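Local coordinates for LbaCas13a H328A (C2c2) (Lachnospiraceae bacterium NK4A179, PDB 5WLH), which binds a CRISPR guide RNA and, as a Cas13a nuclease, probably cleaves RNA targets complementary to that guide, at residues N1038-S1044 with E1104-M1109. Coordinates in Å, arbitrary orientation, origin at the centre of the assembly. Residues are numbered along the deposited sequence.
With nucleotides of chain B.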
loop_
_atom_site.group_PDB
_atom_site.type_symbol
_atom_site.label_atom_id
_atom_site.label_comp_id
_atom_site.label_asym_id
_atom_site.label_seq_id
_atom_site.Cartn_x
_atom_site.Cartn_y
_atom_site.Cartn_z
ATOM N N ASN A 1038 -32.332 2.403 -14.124
ATOM C CA ASN A 1038 -31.575 2.902 -12.987
ATOM C C ASN A 1038 -30.098 2.556 -13.173
ATOM O O ASN A 1038 -29.718 1.379 -13.151
ATOM C CB ASN A 1038 -32.109 2.334 -11.673
ATOM C CG ASN A 1038 -31.438 2.947 -10.467
ATOM O OD1 ASN A 1038 -30.277 2.647 -10.174
ATOM N ND2 ASN A 1038 -32.158 3.825 -9.759
ATOM N N ARG A 1039 -29.285 3.598 -13.323
ATOM C CA ARG A 1039 -27.851 3.467 -13.544
ATOM C C ARG A 1039 -27.174 2.572 -12.508
ATOM O O ARG A 1039 -26.362 1.703 -12.852
ATOM C CB ARG A 1039 -27.248 4.863 -13.518
ATOM C CG ARG A 1039 -25.860 4.911 -13.943
ATOM C CD ARG A 1039 -25.536 6.263 -14.506
ATOM N NE ARG A 1039 -24.159 6.224 -14.940
ATOM C CZ ARG A 1039 -23.151 6.279 -14.086
ATOM N NH1 ARG A 1039 -23.403 6.420 -12.787
ATOM N NH2 ARG A 1039 -21.908 6.220 -14.525
ATOM N N ASN A 1040 -27.478 2.782 -11.230
ATOM C CA ASN A 1040 -26.809 2.017 -10.183
ATOM C C ASN A 1040 -27.239 0.554 -10.192
ATOM O O ASN A 1040 -26.436 -0.338 -9.880
ATOM C CB ASN A 1040 -27.082 2.653 -8.822
ATOM C CG ASN A 1040 -26.479 4.047 -8.704
ATOM O OD1 ASN A 1040 -25.483 4.369 -9.362
ATOM N ND2 ASN A 1040 -27.086 4.881 -7.881
ATOM N N ILE A 1041 -28.495 0.285 -10.536
ATOM C CA ILE A 1041 -28.945 -1.099 -10.653
ATOM C C ILE A 1041 -28.179 -1.808 -11.762
ATOM O O ILE A 1041 -27.711 -2.935 -11.587
ATOM C CB ILE A 1041 -30.465 -1.152 -10.892
ATOM C CG1 ILE A 1041 -31.215 -0.637 -9.659
ATOM C CG2 ILE A 1041 -30.904 -2.572 -11.245
ATOM C CD1 ILE A 1041 -31.296 -1.607 -8.533
ATOM N N ILE A 1042 -28.039 -1.159 -12.920
ATOM C CA ILE A 1042 -27.352 -1.808 -14.032
ATOM C C ILE A 1042 -25.865 -1.960 -13.719
ATOM O O ILE A 1042 -25.267 -3.006 -13.988
ATOM C CB ILE A 1042 -27.593 -1.045 -15.349
ATOM C CG1 ILE A 1042 -28.963 -1.403 -15.936
ATOM C CG2 ILE A 1042 -26.577 -1.462 -16.402
ATOM C CD1 ILE A 1042 -30.122 -0.835 -15.215
ATOM N N LEU A 1043 -25.253 -0.934 -13.111
ATOM C CA LEU A 1043 -23.842 -1.052 -12.747
ATOM C C LEU A 1043 -23.628 -2.175 -11.739
ATOM O O LEU A 1043 -22.618 -2.885 -11.788
ATOM C CB LEU A 1043 -23.328 0.279 -12.194
ATOM C CG LEU A 1043 -23.144 1.406 -13.209
ATOM C CD1 LEU A 1043 -22.792 2.685 -12.482
ATOM C CD2 LEU A 1043 -22.072 1.073 -14.262
ATOM N N SER A 1044 -24.563 -2.350 -10.806
ATOM C CA SER A 1044 -24.434 -3.454 -9.855
ATOM C C SER A 1044 -24.620 -4.805 -10.546
ATOM O O SER A 1044 -24.005 -5.800 -10.145
ATOM C CB SER A 1044 -25.433 -3.264 -8.713
ATOM O OG SER A 1044 -26.678 -3.846 -9.039
ATOM N N GLU A 1104 -31.705 6.004 -4.105
ATOM C CA GLU A 1104 -31.065 5.987 -5.414
ATOM C C GLU A 1104 -30.163 4.777 -5.608
ATOM O O GLU A 1104 -29.576 4.631 -6.687
ATOM C CB GLU A 1104 -30.239 7.266 -5.622
ATOM C CG GLU A 1104 -31.054 8.542 -5.794
ATOM C CD GLU A 1104 -31.904 8.548 -7.053
ATOM O OE1 GLU A 1104 -31.446 8.038 -8.102
ATOM O OE2 GLU A 1104 -33.039 9.070 -6.995
ATOM N N PHE A 1105 -30.032 3.919 -4.593
ATOM C CA PHE A 1105 -29.146 2.758 -4.608
ATOM C C PHE A 1105 -27.679 3.156 -4.655
ATOM O O PHE A 1105 -26.835 2.358 -5.069
ATOM C CB PHE A 1105 -29.461 1.813 -5.771
ATOM C CG PHE A 1105 -30.908 1.454 -5.874
ATOM C CD1 PHE A 1105 -31.486 0.604 -4.951
ATOM C CD2 PHE A 1105 -31.692 1.974 -6.890
ATOM C CE1 PHE A 1105 -32.824 0.276 -5.038
ATOM C CE2 PHE A 1105 -33.032 1.652 -6.981
ATOM C CZ PHE A 1105 -33.600 0.801 -6.057
ATOM N N ARG A 1106 -27.356 4.383 -4.243
ATOM C CA ARG A 1106 -25.963 4.801 -4.206
ATOM C C ARG A 1106 -25.209 4.113 -3.080
ATOM O O ARG A 1106 -24.008 3.852 -3.210
ATOM C CB ARG A 1106 -25.867 6.319 -4.054
ATOM C CG ARG A 1106 -26.347 7.082 -5.274
ATOM C CD ARG A 1106 -26.263 8.594 -5.076
ATOM N NE ARG A 1106 -26.728 9.298 -6.269
ATOM C CZ ARG A 1106 -26.951 10.607 -6.343
ATOM N NH1 ARG A 1106 -26.756 11.387 -5.283
ATOM N NH2 ARG A 1106 -27.383 11.133 -7.483
ATOM N N ASP A 1107 -25.883 3.834 -1.962
ATOM C CA ASP A 1107 -25.225 3.094 -0.894
ATOM C C ASP A 1107 -24.806 1.717 -1.383
ATOM O O ASP A 1107 -23.744 1.210 -1.000
ATOM C CB ASP A 1107 -26.138 2.991 0.331
ATOM C CG ASP A 1107 -27.444 2.241 0.051
ATOM O OD1 ASP A 1107 -27.937 2.246 -1.104
ATOM O OD2 ASP A 1107 -27.989 1.648 1.007
ATOM N N LEU A 1108 -25.625 1.106 -2.242
ATOM C CA LEU A 1108 -25.265 -0.163 -2.875
ATOM C C LEU A 1108 -23.932 -0.064 -3.604
ATOM O O LEU A 1108 -23.070 -0.946 -3.482
ATOM C CB LEU A 1108 -26.356 -0.572 -3.866
ATOM C CG LEU A 1108 -27.569 -1.383 -3.431
ATOM C CD1 LEU A 1108 -28.307 -1.832 -4.680
ATOM C CD2 LEU A 1108 -27.155 -2.582 -2.585
ATOM N N MET A 1109 -23.779 0.979 -4.425
ATOM C CA MET A 1109 -22.525 1.200 -5.134
ATOM C C MET A 1109 -21.373 1.343 -4.159
ATOM O O MET A 1109 -20.276 0.827 -4.404
ATOM C CB MET A 1109 -22.625 2.449 -6.008
ATOM C CG MET A 1109 -23.781 2.420 -6.964
ATOM S SD MET A 1109 -23.622 1.004 -8.056
ATOM C CE MET A 1109 -22.157 1.476 -8.963
ATOM P P A B 36 -18.058 11.670 -14.101
ATOM O OP1 A B 36 -18.921 12.027 -15.249
ATOM O OP2 A B 36 -16.956 12.560 -13.680
ATOM O "O5'" A B 36 -18.946 11.421 -12.817
ATOM C "C5'" A B 36 -19.695 12.481 -12.249
ATOM C "C4'" A B 36 -21.095 12.034 -11.929
ATOM O "O4'" A B 36 -21.779 11.626 -13.144
ATOM C "C3'" A B 36 -21.204 10.855 -10.986
ATOM O "O3'" A B 36 -22.476 10.994 -10.353
ATOM C "C2'" A B 36 -21.239 9.675 -11.961
ATOM O "O2'" A B 36 -21.748 8.475 -11.426
ATOM C "C1'" A B 36 -22.131 10.249 -13.058
ATOM N N9 A B 36 -21.958 9.707 -14.400
ATOM C C8 A B 36 -20.810 9.365 -15.073
ATOM N N7 A B 36 -21.032 8.991 -16.312
ATOM C C5 A B 36 -22.410 9.127 -16.469
ATOM C C6 A B 36 -23.279 8.896 -17.553
ATOM N N6 A B 36 -22.867 8.452 -18.746
ATOM N N1 A B 36 -24.600 9.135 -17.367
ATOM C C2 A B 36 -25.015 9.580 -16.178
ATOM N N3 A B 36 -24.292 9.839 -15.090
ATOM C C4 A B 36 -22.985 9.585 -15.306
ATOM P P G B 39 -22.581 15.321 -2.554
ATOM O OP1 G B 39 -21.801 16.108 -1.567
ATOM O OP2 G B 39 -22.138 15.245 -3.974
ATOM O "O5'" G B 39 -22.772 13.812 -2.055
ATOM C "C5'" G B 39 -23.233 13.510 -0.738
ATOM C "C4'" G B 39 -22.502 12.326 -0.147
ATOM O "O4'" G B 39 -22.923 11.096 -0.817
ATOM C "C3'" G B 39 -20.975 12.371 -0.285
ATOM O "O3'" G B 39 -20.391 11.670 0.812
ATOM C "C2'" G B 39 -20.749 11.533 -1.535
ATOM O "O2'" G B 39 -19.441 11.031 -1.704
ATOM C "C1'" G B 39 -21.768 10.426 -1.300
ATOM N N9 G B 39 -22.081 9.620 -2.483
ATOM C C8 G B 39 -22.042 8.246 -2.570
ATOM N N7 G B 39 -22.341 7.808 -3.765
ATOM C C5 G B 39 -22.581 8.958 -4.510
ATOM C C6 G B 39 -22.944 9.131 -5.874
ATOM O O6 G B 39 -23.149 8.278 -6.751
ATOM N N1 G B 39 -23.078 10.478 -6.194
ATOM C C2 G B 39 -22.886 11.531 -5.338
ATOM N N2 G B 39 -23.070 12.762 -5.842
ATOM N N3 G B 39 -22.556 11.383 -4.072
ATOM C C4 G B 39 -22.414 10.086 -3.730
ATOM P P A B 38 -27.395 14.809 -7.068
ATOM O OP1 A B 38 -27.995 13.448 -7.038
ATOM O OP2 A B 38 -28.297 15.972 -6.814
ATOM O "O5'" A B 38 -26.232 14.956 -5.999
ATOM C "C5'" A B 38 -25.404 16.113 -5.984
ATOM C "C4'" A B 38 -25.143 16.592 -4.578
ATOM O "O4'" A B 38 -26.247 17.424 -4.132
ATOM C "C3'" A B 38 -24.993 15.489 -3.529
ATOM O "O3'" A B 38 -24.063 15.914 -2.544
ATOM C "C2'" A B 38 -26.370 15.443 -2.887
ATOM O "O2'" A B 38 -26.374 14.932 -1.571
ATOM C "C1'" A B 38 -26.753 16.917 -2.912
ATOM N N9 A B 38 -28.192 17.170 -2.850
ATOM C C8 A B 38 -29.185 16.734 -3.688
ATOM N N7 A B 38 -30.380 17.144 -3.338
ATOM C C5 A B 38 -30.151 17.904 -2.197
ATOM C C6 A B 38 -31.007 18.618 -1.341
ATOM N N6 A B 38 -32.326 18.682 -1.518
ATOM N N1 A B 38 -30.460 19.260 -0.289
ATOM C C2 A B 38 -29.134 19.192 -0.112
ATOM N N3 A B 38 -28.227 18.552 -0.845
ATOM C C4 A B 38 -28.809 17.926 -1.883
#
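Two helix starts pack against each other here, beside the bound pre-crRNA. One is the first turns of helix 1039-1047. The other is the junction where helix 1087-1103 ends and helix 1106-1145 begins. One hydrogen bond joins them: Asn1040 ND2 donates to Glu1104 O at 2.8 Å. Phe1105, with positive phi, forms a Schellman motif at the end of helix 1087-1103 and is also the N-cap residue of the next helix. Its ring takes a CH-pi contact over one face, with Ile1041 CD1 3.9 Å from the ring centroid. Asn1038 OD1 caps its own helix, accepting from Ile1041 N at 3.0 Å. Further along, Met1109 CE packs on Leu1043 CB at 3.6 Å. Arg1039 NH1 donates a weak hydrogen bond to O2' of A36 of chain B (3.0 Å). Arg1106 NH2 donates a very short hydrogen bond (2.4 Å) to OP1 of A38 of chain B, and its guanidinium lies over the base of G39 of chain B. Paired helix N-termini thus form part of a guide-RNA binding surface.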